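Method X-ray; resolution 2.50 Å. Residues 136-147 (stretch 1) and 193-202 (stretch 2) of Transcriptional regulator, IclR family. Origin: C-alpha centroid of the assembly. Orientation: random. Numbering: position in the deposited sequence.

Stretch 1, residues 136-147: GQQFPVYGAAFG
Stretch 2 (193-202) YAVSHGELWP

Although 434 Å² of surface is buried between the two stretches, both sides summed, a single hydrogen bond joins them, and it is weak: Ala-145 N donates to Ser-196 OG over 3.3 Å with an N-H...acceptor angle of 146°. No backbone-to-backbone hydrogen bond crosses the contact, so the strand in each stretch finds no sheet partner in the other, and packing is chiefly apolar.

Stretch 1 runs as a strand through 138-140, with phi/psi of -107/149 at Gln-138, -140/163 at Phe-139 and -69/146 at Pro-140. A type I turn from Pro-140 to Gly-143 follows, its central residues Val-141 (-58/-24) and Tyr-142 (-84/-9) bringing Gly-143 N to 3.1 Å from Pro-140 O in a hydrogen bond. Gly-143 lies at -74/117 and Ala-144 at 67/-168, a positive phi, before helical angles set in at Ala-145 (-56/-45), Phe-146 (-70/-33) and Gly-147 (-59/-55). Gly-147 N bonds to Gly-143 O at 3.1 Å, and the helix continues later in the chain.

Stretch 2 is extended from Ala-194 (-136/156) through Val-195 (-137/136) and Ser-196 (-133/144) to His-197 (-124/98). Gly-198 then adopts 69/35, where positive phi favours glycine, and the chain turns through Glu-199 (-84/-34) and Leu-200 (-103/-40) to Trp-201 (-125/124). Register is set by two close approaches: Ala-145 CA to Ala-194 CA, 4.9 Å, and Ala-144 CA to Glu-199 CA, 5.5 Å.

Strand alternation directs Ala-194 and Ser-196 toward stretch 1 and Val-195 away. The small alanine side chains permit close packing, with Ala-145 CB 4.0 Å from Ala-194 CB and Ala-145 O 3.4 Å from Ala-194 CB. Ser-196, chi1 67° (p), places OG near the Ala-145 amide and 3.6 Å from Ala-144 CB. Glu-199 (m, t, chi3 44°) brings OE1 to 3.9 Å from Ala-144 CA; both its carboxylate oxygens are hydrogen-bonded just outside the stretches, so this approach is packing alone.

Leu-200 (chi1 -70°, m; chi2 -177°, t) has 78 Å² covered by stretch 1, the largest share of any residue here. Its CG lies 3.9 Å from Ala-144 CB, while its CD1 sits 3.8 Å from Phe-139 CD1 and 4.0 Å from Phe-146 CZ. The methyl thus meets both phenylalanine rings obliquely. Phe-139 (chi1 -53°, m; chi2 -88°) points toward stretch 2 from its CA; Phe-146 (chi1 58°, p; chi2 78°) starts away, but its ring end comes nearer.

Trp-201 (chi1 -64°, m; chi2 -67°) leaves its backbone sideways, yet its indole reaches back to stretch 1. Trp-201 CZ2 approaches Phe-139 CE1 to 3.7 Å; the Phe-139 ring and the indole six-membered ring have centroids 5.8 Å apart and planes at 85°, an oblique aromatic pair. Gln-137 (t, t, chi3 0°) sets OE1 at the indole edge, near its plane, 4.1 Å from Trp-201 CZ2.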

# COMPACT_ATOMS: atom_id res chain seq x y z
N GLY A 136 -24.24 -3.86 -7.87
CA GLY A 136 -24.39 -3.19 -9.15
C GLY A 136 -25.56 -2.22 -9.24
O GLY A 136 -25.58 -1.37 -10.12
N GLN A 137 -26.52 -2.31 -8.32
CA GLN A 137 -27.62 -1.36 -8.32
C GLN A 137 -27.11 0.05 -8.03
O GLN A 137 -26.34 0.25 -7.08
CB GLN A 137 -28.69 -1.74 -7.31
CG GLN A 137 -30.06 -1.15 -7.66
CD GLN A 137 -31.14 -1.45 -6.62
OE1 GLN A 137 -30.90 -2.13 -5.61
NE2 GLN A 137 -32.35 -0.95 -6.87
N GLN A 138 -27.56 0.99 -8.84
CA GLN A 138 -27.22 2.38 -8.72
C GLN A 138 -28.39 3.17 -8.19
O GLN A 138 -29.54 2.82 -8.45
CB GLN A 138 -26.81 2.97 -10.06
CG GLN A 138 -25.76 2.17 -10.82
CD GLN A 138 -25.22 2.94 -12.02
OE1 GLN A 138 -25.11 4.17 -12.00
NE2 GLN A 138 -24.89 2.21 -13.06
N PHE A 139 -28.09 4.23 -7.46
CA PHE A 139 -29.09 5.09 -6.84
C PHE A 139 -28.66 6.55 -6.96
O PHE A 139 -27.48 6.84 -7.18
CB PHE A 139 -29.17 4.81 -5.35
CG PHE A 139 -29.39 3.39 -5.01
CD1 PHE A 139 -30.67 2.88 -4.92
CD2 PHE A 139 -28.32 2.55 -4.74
CE1 PHE A 139 -30.88 1.55 -4.59
CE2 PHE A 139 -28.52 1.23 -4.40
CZ PHE A 139 -29.80 0.73 -4.32
N PRO A 140 -29.61 7.48 -6.77
CA PRO A 140 -29.21 8.87 -6.68
C PRO A 140 -28.44 9.11 -5.38
O PRO A 140 -28.73 8.48 -4.35
CB PRO A 140 -30.54 9.62 -6.66
CG PRO A 140 -31.47 8.65 -6.03
CD PRO A 140 -31.07 7.32 -6.61
N VAL A 141 -27.47 10.02 -5.47
CA VAL A 141 -26.62 10.41 -4.35
C VAL A 141 -27.38 10.97 -3.14
O VAL A 141 -26.84 10.91 -2.04
CB VAL A 141 -25.52 11.42 -4.79
CG1 VAL A 141 -26.13 12.79 -5.19
CG2 VAL A 141 -24.44 11.57 -3.71
N TYR A 142 -28.59 11.50 -3.32
CA TYR A 142 -29.42 11.95 -2.19
C TYR A 142 -30.27 10.89 -1.46
O TYR A 142 -30.88 11.18 -0.41
CB TYR A 142 -30.35 13.11 -2.61
CG TYR A 142 -31.23 12.87 -3.83
CD1 TYR A 142 -32.41 12.14 -3.72
CD2 TYR A 142 -30.89 13.42 -5.08
CE1 TYR A 142 -33.22 11.93 -4.83
CE2 TYR A 142 -31.70 13.21 -6.20
CZ TYR A 142 -32.87 12.47 -6.07
OH TYR A 142 -33.69 12.24 -7.15
N GLY A 143 -30.33 9.68 -2.01
CA GLY A 143 -31.28 8.67 -1.55
C GLY A 143 -30.91 8.05 -0.22
O GLY A 143 -29.84 7.43 -0.08
N ALA A 144 -31.76 8.26 0.78
CA ALA A 144 -31.73 7.48 2.03
C ALA A 144 -30.45 7.75 2.87
O ALA A 144 -29.72 8.70 2.59
CB ALA A 144 -31.92 5.98 1.73
N ALA A 145 -30.19 6.92 3.89
CA ALA A 145 -29.07 7.14 4.82
C ALA A 145 -27.71 7.26 4.14
O ALA A 145 -26.92 8.17 4.47
CB ALA A 145 -29.03 6.04 5.88
N PHE A 146 -27.45 6.36 3.20
CA PHE A 146 -26.16 6.35 2.52
C PHE A 146 -25.94 7.55 1.59
O PHE A 146 -24.79 8.00 1.46
CB PHE A 146 -25.85 5.02 1.81
CG PHE A 146 -26.85 4.62 0.80
CD1 PHE A 146 -26.85 5.19 -0.46
CD2 PHE A 146 -27.78 3.62 1.09
CE1 PHE A 146 -27.79 4.80 -1.41
CE2 PHE A 146 -28.71 3.23 0.14
CZ PHE A 146 -28.70 3.81 -1.12
N GLY A 147 -27.00 8.04 0.96
CA GLY A 147 -26.95 9.26 0.18
C GLY A 147 -26.50 10.46 1.02
O GLY A 147 -25.52 11.13 0.70
N TYR A 193 -23.09 9.94 11.21
CA TYR A 193 -23.87 8.81 10.70
C TYR A 193 -25.22 9.28 10.26
O TYR A 193 -25.56 10.40 10.53
CB TYR A 193 -24.00 7.71 11.76
CG TYR A 193 -24.87 8.06 12.96
CD1 TYR A 193 -24.33 8.62 14.11
CD2 TYR A 193 -26.24 7.80 12.94
CE1 TYR A 193 -25.15 8.93 15.20
CE2 TYR A 193 -27.05 8.11 14.00
CZ TYR A 193 -26.50 8.68 15.13
OH TYR A 193 -27.34 8.94 16.17
N ALA A 194 -25.97 8.44 9.54
CA ALA A 194 -27.37 8.75 9.13
C ALA A 194 -28.27 7.56 9.33
O ALA A 194 -27.79 6.45 9.38
CB ALA A 194 -27.45 9.19 7.67
N VAL A 195 -29.56 7.81 9.48
CA VAL A 195 -30.55 6.75 9.63
C VAL A 195 -31.74 7.11 8.77
O VAL A 195 -32.16 8.24 8.77
CB VAL A 195 -31.00 6.59 11.10
CG1 VAL A 195 -32.04 5.48 11.25
CG2 VAL A 195 -29.81 6.30 12.00
N SER A 196 -32.27 6.15 8.04
CA SER A 196 -33.45 6.36 7.23
C SER A 196 -34.40 5.22 7.49
O SER A 196 -33.96 4.08 7.70
CB SER A 196 -33.09 6.43 5.75
OG SER A 196 -32.61 5.21 5.23
N HIS A 197 -35.70 5.52 7.50
CA HIS A 197 -36.77 4.54 7.75
C HIS A 197 -37.75 4.56 6.58
O HIS A 197 -38.65 5.40 6.50
CB HIS A 197 -37.53 4.84 9.05
CG HIS A 197 -36.67 4.76 10.29
ND1 HIS A 197 -36.04 3.60 10.68
CD2 HIS A 197 -36.37 5.69 11.22
CE1 HIS A 197 -35.37 3.82 11.79
NE2 HIS A 197 -35.56 5.08 12.15
N GLY A 198 -37.57 3.63 5.67
CA GLY A 198 -38.46 3.49 4.55
C GLY A 198 -38.40 4.61 3.55
O GLY A 198 -39.41 4.92 2.94
N GLU A 199 -37.22 5.18 3.34
CA GLU A 199 -37.07 6.30 2.40
C GLU A 199 -36.91 5.84 0.96
O GLU A 199 -37.41 6.50 0.07
CB GLU A 199 -35.94 7.24 2.83
CG GLU A 199 -36.32 8.08 4.05
CD GLU A 199 -35.18 8.95 4.58
OE1 GLU A 199 -34.47 9.60 3.77
OE2 GLU A 199 -35.00 8.99 5.82
N LEU A 200 -36.26 4.71 0.73
CA LEU A 200 -36.29 4.07 -0.60
C LEU A 200 -37.22 2.87 -0.72
O LEU A 200 -37.86 2.70 -1.74
CB LEU A 200 -34.91 3.61 -1.05
CG LEU A 200 -33.92 4.71 -1.40
CD1 LEU A 200 -32.65 4.02 -1.87
CD2 LEU A 200 -34.44 5.69 -2.44
N TRP A 201 -37.27 2.02 0.31
CA TRP A 201 -38.05 0.78 0.25
C TRP A 201 -39.00 0.73 1.42
O TRP A 201 -38.56 0.81 2.56
CB TRP A 201 -37.12 -0.41 0.32
CG TRP A 201 -36.20 -0.53 -0.82
CD1 TRP A 201 -36.54 -0.79 -2.10
CD2 TRP A 201 -34.78 -0.42 -0.78
NE1 TRP A 201 -35.42 -0.83 -2.88
CE2 TRP A 201 -34.32 -0.62 -2.09
CE3 TRP A 201 -33.85 -0.17 0.23
CZ2 TRP A 201 -32.97 -0.60 -2.43
CZ3 TRP A 201 -32.49 -0.13 -0.11
CH2 TRP A 201 -32.07 -0.36 -1.43
N PRO A 202 -40.30 0.58 1.17
CA PRO A 202 -41.19 0.43 2.33
C PRO A 202 -40.74 -0.76 3.18
O PRO A 202 -40.34 -1.78 2.63
CB PRO A 202 -42.55 0.17 1.72
CG PRO A 202 -42.43 0.52 0.29
CD PRO A 202 -41.00 0.33 -0.09